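Local coordinates for SusD homolog (Bacteroides thetaiotaomicron VPI-5482, PDB 3IV0), which is of unknown function but, as a SusD-family outer-membrane protein, probably binds glycans at the cell surface for uptake, at residues G457-I463 against G475-W480; Y135-V139 against M162-L166. All blocks are in the same frame, centred on the assembly; numbering follows the deposited sequence.

From the N terminus, contact 2 comes first. It closes the loop between helix 117-142 and helix 162-167, bringing 135-139 against 162-166 across 22 intervening residues that include strands 145-146 and 159-160. Contact 1 closes much later, near the C terminus. It joins 457-463, just after helix 451-455, to 475-480, with helix 466-470 in the 11 residues between. The two loops follow one another in series and neither encloses the other. The centres of contact 1 and contact 2 lie about 15 Å apart. Trp459 CZ2 lies 3.7 Å from Met162 SE, and Trp459 CZ3 lies 3.7 Å from Val139 O. Through Trp459 the loop after helix 451-455 is packed against helices 117-142 and 162-167.

Contact 1 (G457-I463 against G475-W480); sequences GAWTWPI and GLNLFW
Two CH-pi contacts mark this meeting of loops. Ala458 CB sits over the face of the Phe479 ring (chi1 t), 3.5 Å from its centroid. Pro462 CG lies over the five-membered ring of Trp480 (chi1 m), 3.9 Å from its centroid. The C-terminal tail here folds back on the loop after helix 451-455. Gly457 has positive phi (95°) and is the C-prime residue of the Schellman motif ending that helix. A type I turn runs from Gly457 to Thr460. Thr460 N and OG1 both bond Gly457 O, at 3.0 and 2.8 Å. Residues 460-463 are extended. Segment 475-480 is extended up to Asn477 and ends in a 3-10 turn, 478-480. The CA register pairs Ala458 with Phe479 (5.8 Å), Pro462 with Asn477 (5.6 Å) and Ile463 with Leu476 (5.8 Å). Ile463 CG2 meets Leu476 CD2 at 3.8 Å. Asn477 ND2 (chi1 m) donates to Trp461 O at 2.9 Å. ND2 also bonds Phe142 O, at the end of helix 117-142, and OD1 bonds Arg159. Trp461 pairs through its backbone with Ala141, so both segments are tied to that helix. Trp480 NE1 bonds Thr460 O weakly, at 3.0 Å. Two loop carbonyls thus take side-chain donors, and water joins Ile463 N (3.0 Å) to Asn477 O (2.9 Å) and Phe479 N (2.9 Å) to Gly457 O (3.2 Å, weak).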
loop_
_atom_site.group_PDB
_atom_site.type_symbol
_atom_site.label_atom_id
_atom_site.label_comp_id
_atom_site.label_asym_id
_atom_site.label_seq_id
_atom_site.Cartn_x
_atom_site.Cartn_y
_atom_site.Cartn_z
ATOM N N GLY A 457 -12.004 13.942 -11.148
ATOM C CA GLY A 457 -11.510 12.576 -11.227
ATOM C C GLY A 457 -10.122 12.409 -11.788
ATOM O O GLY A 457 -9.711 11.277 -12.122
ATOM N N ALA A 458 -9.329 13.473 -11.881
ATOM C CA ALA A 458 -7.962 13.361 -12.372
ATOM C C ALA A 458 -7.016 12.615 -11.443
ATOM O O ALA A 458 -5.863 12.396 -11.800
ATOM C CB ALA A 458 -7.363 14.747 -12.723
ATOM N N TRP A 459 -7.472 12.247 -10.248
ATOM C CA TRP A 459 -6.666 11.393 -9.343
ATOM C C TRP A 459 -6.818 9.897 -9.683
ATOM O O TRP A 459 -6.055 9.090 -9.161
ATOM C CB TRP A 459 -7.038 11.655 -7.886
ATOM C CG TRP A 459 -8.444 11.358 -7.564
ATOM C CD1 TRP A 459 -9.470 12.222 -7.590
ATOM C CD2 TRP A 459 -9.012 10.092 -7.139
ATOM N NE1 TRP A 459 -10.635 11.604 -7.232
ATOM C CE2 TRP A 459 -10.375 10.291 -6.938
ATOM C CE3 TRP A 459 -8.486 8.816 -6.907
ATOM C CZ2 TRP A 459 -11.246 9.262 -6.500
ATOM C CZ3 TRP A 459 -9.320 7.846 -6.455
ATOM C CH2 TRP A 459 -10.676 8.051 -6.294
ATOM N N THR A 460 -7.782 9.534 -10.531
ATOM C CA THR A 460 -7.993 8.122 -10.890
ATOM C C THR A 460 -7.088 7.712 -12.041
ATOM O O THR A 460 -6.566 8.564 -12.756
ATOM C CB THR A 460 -9.426 7.840 -11.320
ATOM O OG1 THR A 460 -9.705 8.548 -12.550
ATOM C CG2 THR A 460 -10.411 8.213 -10.197
ATOM N N TRP A 461 -6.885 6.400 -12.194
ATOM C CA TRP A 461 -6.354 5.807 -13.409
ATOM C C TRP A 461 -7.422 5.739 -14.493
ATOM O O TRP A 461 -8.563 5.521 -14.196
ATOM C CB TRP A 461 -5.839 4.373 -13.115
ATOM C CG TRP A 461 -4.538 4.346 -12.420
ATOM C CD1 TRP A 461 -4.298 4.682 -11.128
ATOM C CD2 TRP A 461 -3.249 4.040 -12.994
ATOM N NE1 TRP A 461 -2.969 4.556 -10.844
ATOM C CE2 TRP A 461 -2.297 4.168 -11.974
ATOM C CE3 TRP A 461 -2.827 3.612 -14.266
ATOM C CZ2 TRP A 461 -0.943 3.952 -12.188
ATOM C CZ3 TRP A 461 -1.511 3.399 -14.482
ATOM C CH2 TRP A 461 -0.571 3.572 -13.457
ATOM N N PRO A 462 -7.004 5.867 -15.771
ATOM C CA PRO A 462 -7.912 5.498 -16.828
ATOM C C PRO A 462 -8.350 4.055 -16.674
ATOM O O PRO A 462 -7.558 3.243 -16.208
ATOM C CB PRO A 462 -7.068 5.667 -18.103
ATOM C CG PRO A 462 -5.927 6.593 -17.705
ATOM C CD PRO A 462 -5.683 6.264 -16.272
ATOM N N ILE A 463 -9.569 3.766 -17.087
ATOM C CA ILE A 463 -10.085 2.396 -17.146
ATOM C C ILE A 463 -9.865 1.881 -18.569
ATOM O O ILE A 463 -10.355 2.478 -19.526
ATOM C CB ILE A 463 -11.547 2.366 -16.763
ATOM C CG1 ILE A 463 -11.685 2.667 -15.263
ATOM C CG2 ILE A 463 -12.194 0.981 -17.084
ATOM C CD1 ILE A 463 -13.115 2.960 -14.807
ATOM N N GLY A 475 -19.024 2.748 -17.170
ATOM C CA GLY A 475 -18.596 3.986 -17.772
ATOM C C GLY A 475 -17.131 4.259 -17.448
ATOM O O GLY A 475 -16.605 3.794 -16.419
ATOM N N LEU A 476 -16.441 4.980 -18.320
ATOM C CA LEU A 476 -15.024 5.189 -18.106
ATOM C C LEU A 476 -14.728 6.300 -17.091
ATOM O O LEU A 476 -15.635 6.957 -16.577
ATOM C CB LEU A 476 -14.326 5.471 -19.432
ATOM C CG LEU A 476 -14.365 4.294 -20.423
ATOM C CD1 LEU A 476 -13.689 4.708 -21.696
ATOM C CD2 LEU A 476 -13.731 3.025 -19.872
ATOM N N ASN A 477 -13.444 6.486 -16.796
ATOM C CA ASN A 477 -13.018 7.619 -15.992
ATOM C C ASN A 477 -12.818 8.794 -16.948
ATOM O O ASN A 477 -11.865 8.860 -17.714
ATOM C CB ASN A 477 -11.793 7.281 -15.137
ATOM C CG ASN A 477 -12.176 6.594 -13.838
ATOM O OD1 ASN A 477 -13.274 6.814 -13.327
ATOM N ND2 ASN A 477 -11.273 5.762 -13.296
ATOM N N LEU A 478 -13.786 9.701 -16.920
ATOM C CA LEU A 478 -13.987 10.645 -18.008
ATOM C C LEU A 478 -12.955 11.735 -18.101
ATOM O O LEU A 478 -12.774 12.347 -19.173
ATOM C CB LEU A 478 -15.379 11.246 -17.922
ATOM C CG LEU A 478 -16.492 10.199 -18.033
ATOM C CD1 LEU A 478 -17.849 10.850 -17.939
ATOM C CD2 LEU A 478 -16.345 9.435 -19.351
ATOM N N PHE A 479 -12.205 11.998 -17.028
ATOM C CA PHE A 479 -11.157 12.980 -17.159
ATOM C C PHE A 479 -10.184 12.596 -18.273
ATOM O O PHE A 479 -9.539 13.456 -18.878
ATOM C CB PHE A 479 -10.381 13.169 -15.851
ATOM C CG PHE A 479 -9.360 14.272 -15.923
ATOM C CD1 PHE A 479 -9.763 15.602 -15.879
ATOM C CD2 PHE A 479 -8.024 14.019 -16.073
ATOM C CE1 PHE A 479 -8.842 16.604 -15.965
ATOM C CE2 PHE A 479 -7.098 15.041 -16.150
ATOM C CZ PHE A 479 -7.533 16.353 -16.119
ATOM N N TRP A 480 -10.022 11.297 -18.488
ATOM C CA TRP A 480 -9.022 10.795 -19.441
ATOM C C TRP A 480 -9.613 10.563 -20.832
ATOM O O TRP A 480 -8.912 10.055 -21.692
ATOM C CB TRP A 480 -8.403 9.502 -18.892
ATOM C CG TRP A 480 -7.932 9.698 -17.501
ATOM C CD1 TRP A 480 -8.448 9.126 -16.394
ATOM C CD2 TRP A 480 -6.859 10.535 -17.080
ATOM N NE1 TRP A 480 -7.770 9.575 -15.293
ATOM C CE2 TRP A 480 -6.789 10.451 -15.678
ATOM C CE3 TRP A 480 -5.953 11.381 -17.745
ATOM C CZ2 TRP A 480 -5.845 11.176 -14.929
ATOM C CZ3 TRP A 480 -5.053 12.093 -17.013
ATOM C CH2 TRP A 480 -4.984 11.988 -15.626
HETATM O O HOH W 1 -11.920 10.747 -14.437
HETATM O O HOH W 2 -10.809 6.261 -18.323
#

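Contact 2 (Y135-V139 against M162-L166); sequences YFFIV and MVIVL
This is a buried, wholly apolar helix-helix contact between the C-terminal part of helix 117-142 and the short helix 162-167. Both segments are alpha-helical, with Val139 N bonded to Tyr135 O at 2.9 Å and Leu166 N to Met162 O at 3.0 Å. The axes run nearly antiparallel, at 158° between their N-to-C directions (signed crossing -158°), and approach to 10.3 Å. The nearest CA atoms are those of Tyr135 and Val165 (7.4 Å), Phe136 and Leu166 (6.8 Å), and Val139 and Met162 (6.2 Å). Val139 (chi1 t) is the centre. Its side chain reaches three partners: Val139 CG1 meets Met162 CE at 3.7 Å and Leu166 CD2 at 4.0 Å, and Val139 CG2 meets Val165 CG1 at 3.7 Å. Met162 is selenomethionine; its p, t, m rotamer brings CE to Val139. SusD-family proteins are rich in helices, including TPR-like pairs; here two helices of the SusD-like N-terminal region are packed nearly antiparallel. The rotamer of Leu166 (m, t) carries Leu166 CD2 to the edge of the Phe136 ring, 3.8 Å from Phe136 CD1. Tyr135 CD1 (chi1 m) lies 4.0 Å from Val165 CG1, while the Tyr135 hydroxyl bonds Tyr148 O. Val145, on strand 145-146, touches Tyr135, Val139 and Val165. Helix 202-219 adds Leu208 and Ile212 against Phe136, and Phe219 against Met162.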
loop_
_atom_site.group_PDB
_atom_site.type_symbol
_atom_site.label_atom_id
_atom_site.label_comp_id
_atom_site.label_asym_id
_atom_site.label_seq_id
_atom_site.Cartn_x
_atom_site.Cartn_y
_atom_site.Cartn_z
ATOM N N TYR A 135 -10.951 -4.670 -3.020
ATOM C CA TYR A 135 -11.858 -3.572 -3.306
ATOM C C TYR A 135 -11.216 -2.239 -2.937
ATOM O O TYR A 135 -11.318 -1.254 -3.685
ATOM C CB TYR A 135 -13.203 -3.717 -2.557
ATOM C CG TYR A 135 -14.209 -4.531 -3.357
ATOM C CD1 TYR A 135 -14.626 -4.098 -4.590
ATOM C CD2 TYR A 135 -14.730 -5.703 -2.866
ATOM C CE1 TYR A 135 -15.535 -4.824 -5.339
ATOM C CE2 TYR A 135 -15.638 -6.442 -3.612
ATOM C CZ TYR A 135 -16.007 -6.003 -4.846
ATOM O OH TYR A 135 -16.923 -6.718 -5.633
ATOM N N PHE A 136 -10.567 -2.159 -1.785
ATOM C CA PHE A 136 -9.891 -0.924 -1.396
ATOM C C PHE A 136 -8.847 -0.529 -2.404
ATOM O O PHE A 136 -8.801 0.641 -2.804
ATOM C CB PHE A 136 -9.275 -1.056 -0.028
ATOM C CG PHE A 136 -8.517 0.165 0.428
ATOM C CD1 PHE A 136 -9.165 1.376 0.588
ATOM C CD2 PHE A 136 -7.187 0.080 0.757
ATOM C CE1 PHE A 136 -8.477 2.492 1.063
ATOM C CE2 PHE A 136 -6.482 1.224 1.216
ATOM C CZ PHE A 136 -7.160 2.418 1.354
ATOM N N PHE A 137 -8.021 -1.464 -2.847
ATOM C CA PHE A 137 -6.981 -1.126 -3.810
ATOM C C PHE A 137 -7.558 -0.628 -5.122
ATOM O O PHE A 137 -7.007 0.307 -5.759
ATOM C CB PHE A 137 -6.075 -2.344 -4.055
ATOM C CG PHE A 137 -4.853 -2.378 -3.165
ATOM C CD1 PHE A 137 -4.946 -2.173 -1.809
ATOM C CD2 PHE A 137 -3.609 -2.611 -3.712
ATOM C CE1 PHE A 137 -3.812 -2.185 -1.026
ATOM C CE2 PHE A 137 -2.470 -2.618 -2.932
ATOM C CZ PHE A 137 -2.588 -2.414 -1.578
ATOM N N ILE A 138 -8.652 -1.214 -5.599
ATOM C CA ILE A 138 -9.209 -0.745 -6.857
ATOM C C ILE A 138 -9.999 0.559 -6.710
ATOM O O ILE A 138 -10.055 1.353 -7.645
ATOM C CB ILE A 138 -10.004 -1.822 -7.625
ATOM C CG1 ILE A 138 -11.197 -2.395 -6.867
ATOM C CG2 ILE A 138 -9.047 -2.917 -8.088
ATOM C CD1 ILE A 138 -12.099 -3.330 -7.717
ATOM N N VAL A 139 -10.604 0.806 -5.556
ATOM C CA VAL A 139 -11.219 2.120 -5.325
ATOM C C VAL A 139 -10.138 3.189 -5.353
ATOM O O VAL A 139 -10.299 4.268 -5.981
ATOM C CB VAL A 139 -11.979 2.164 -3.998
ATOM C CG1 VAL A 139 -12.287 3.619 -3.613
ATOM C CG2 VAL A 139 -13.292 1.353 -4.136
HETATM N N MSE A 162 -18.020 4.849 -4.903
HETATM C CA MSE A 162 -16.859 4.451 -4.114
HETATM C C MSE A 162 -17.103 4.612 -2.625
HETATM O O MSE A 162 -16.571 3.834 -1.857
HETATM C CB MSE A 162 -15.599 5.251 -4.539
HETATM C CG MSE A 162 -15.717 6.769 -4.432
HETATM SE SE MSE A 162 -14.172 7.734 -4.875
HETATM C CE MSE A 162 -13.047 7.197 -3.425
ATOM N N VAL A 163 -17.906 5.597 -2.219
ATOM C CA VAL A 163 -18.230 5.731 -0.796
ATOM C C VAL A 163 -18.988 4.522 -0.286
ATOM O O VAL A 163 -18.703 4.015 0.765
ATOM C CB VAL A 163 -19.019 7.032 -0.552
ATOM C CG1 VAL A 163 -19.591 7.092 0.828
ATOM C CG2 VAL A 163 -18.118 8.241 -0.821
ATOM N N ILE A 164 -19.921 4.014 -1.089
ATOM C CA ILE A 164 -20.651 2.808 -0.724
ATOM C C ILE A 164 -19.751 1.601 -0.637
ATOM O O ILE A 164 -19.846 0.799 0.298
ATOM C CB ILE A 164 -21.819 2.513 -1.695
ATOM C CG1 ILE A 164 -22.847 3.630 -1.606
ATOM C CG2 ILE A 164 -22.424 1.156 -1.367
ATOM C CD1 ILE A 164 -24.014 3.497 -2.650
ATOM N N VAL A 165 -18.852 1.454 -1.623
ATOM C CA VAL A 165 -17.920 0.330 -1.608
ATOM C C VAL A 165 -17.103 0.372 -0.317
ATOM O O VAL A 165 -16.973 -0.616 0.374
ATOM C CB VAL A 165 -16.999 0.348 -2.857
ATOM C CG1 VAL A 165 -15.989 -0.795 -2.806
ATOM C CG2 VAL A 165 -17.850 0.207 -4.127
ATOM N N LEU A 166 -16.530 1.527 -0.018
ATOM C CA LEU A 166 -15.676 1.645 1.172
ATOM C C LEU A 166 -16.454 1.369 2.455
ATOM O O LEU A 166 -15.992 0.645 3.337
ATOM C CB LEU A 166 -15.031 3.021 1.210
ATOM C CG LEU A 166 -14.047 3.331 0.087
ATOM C CD1 LEU A 166 -13.688 4.814 0.091
ATOM C CD2 LEU A 166 -12.773 2.491 0.244
#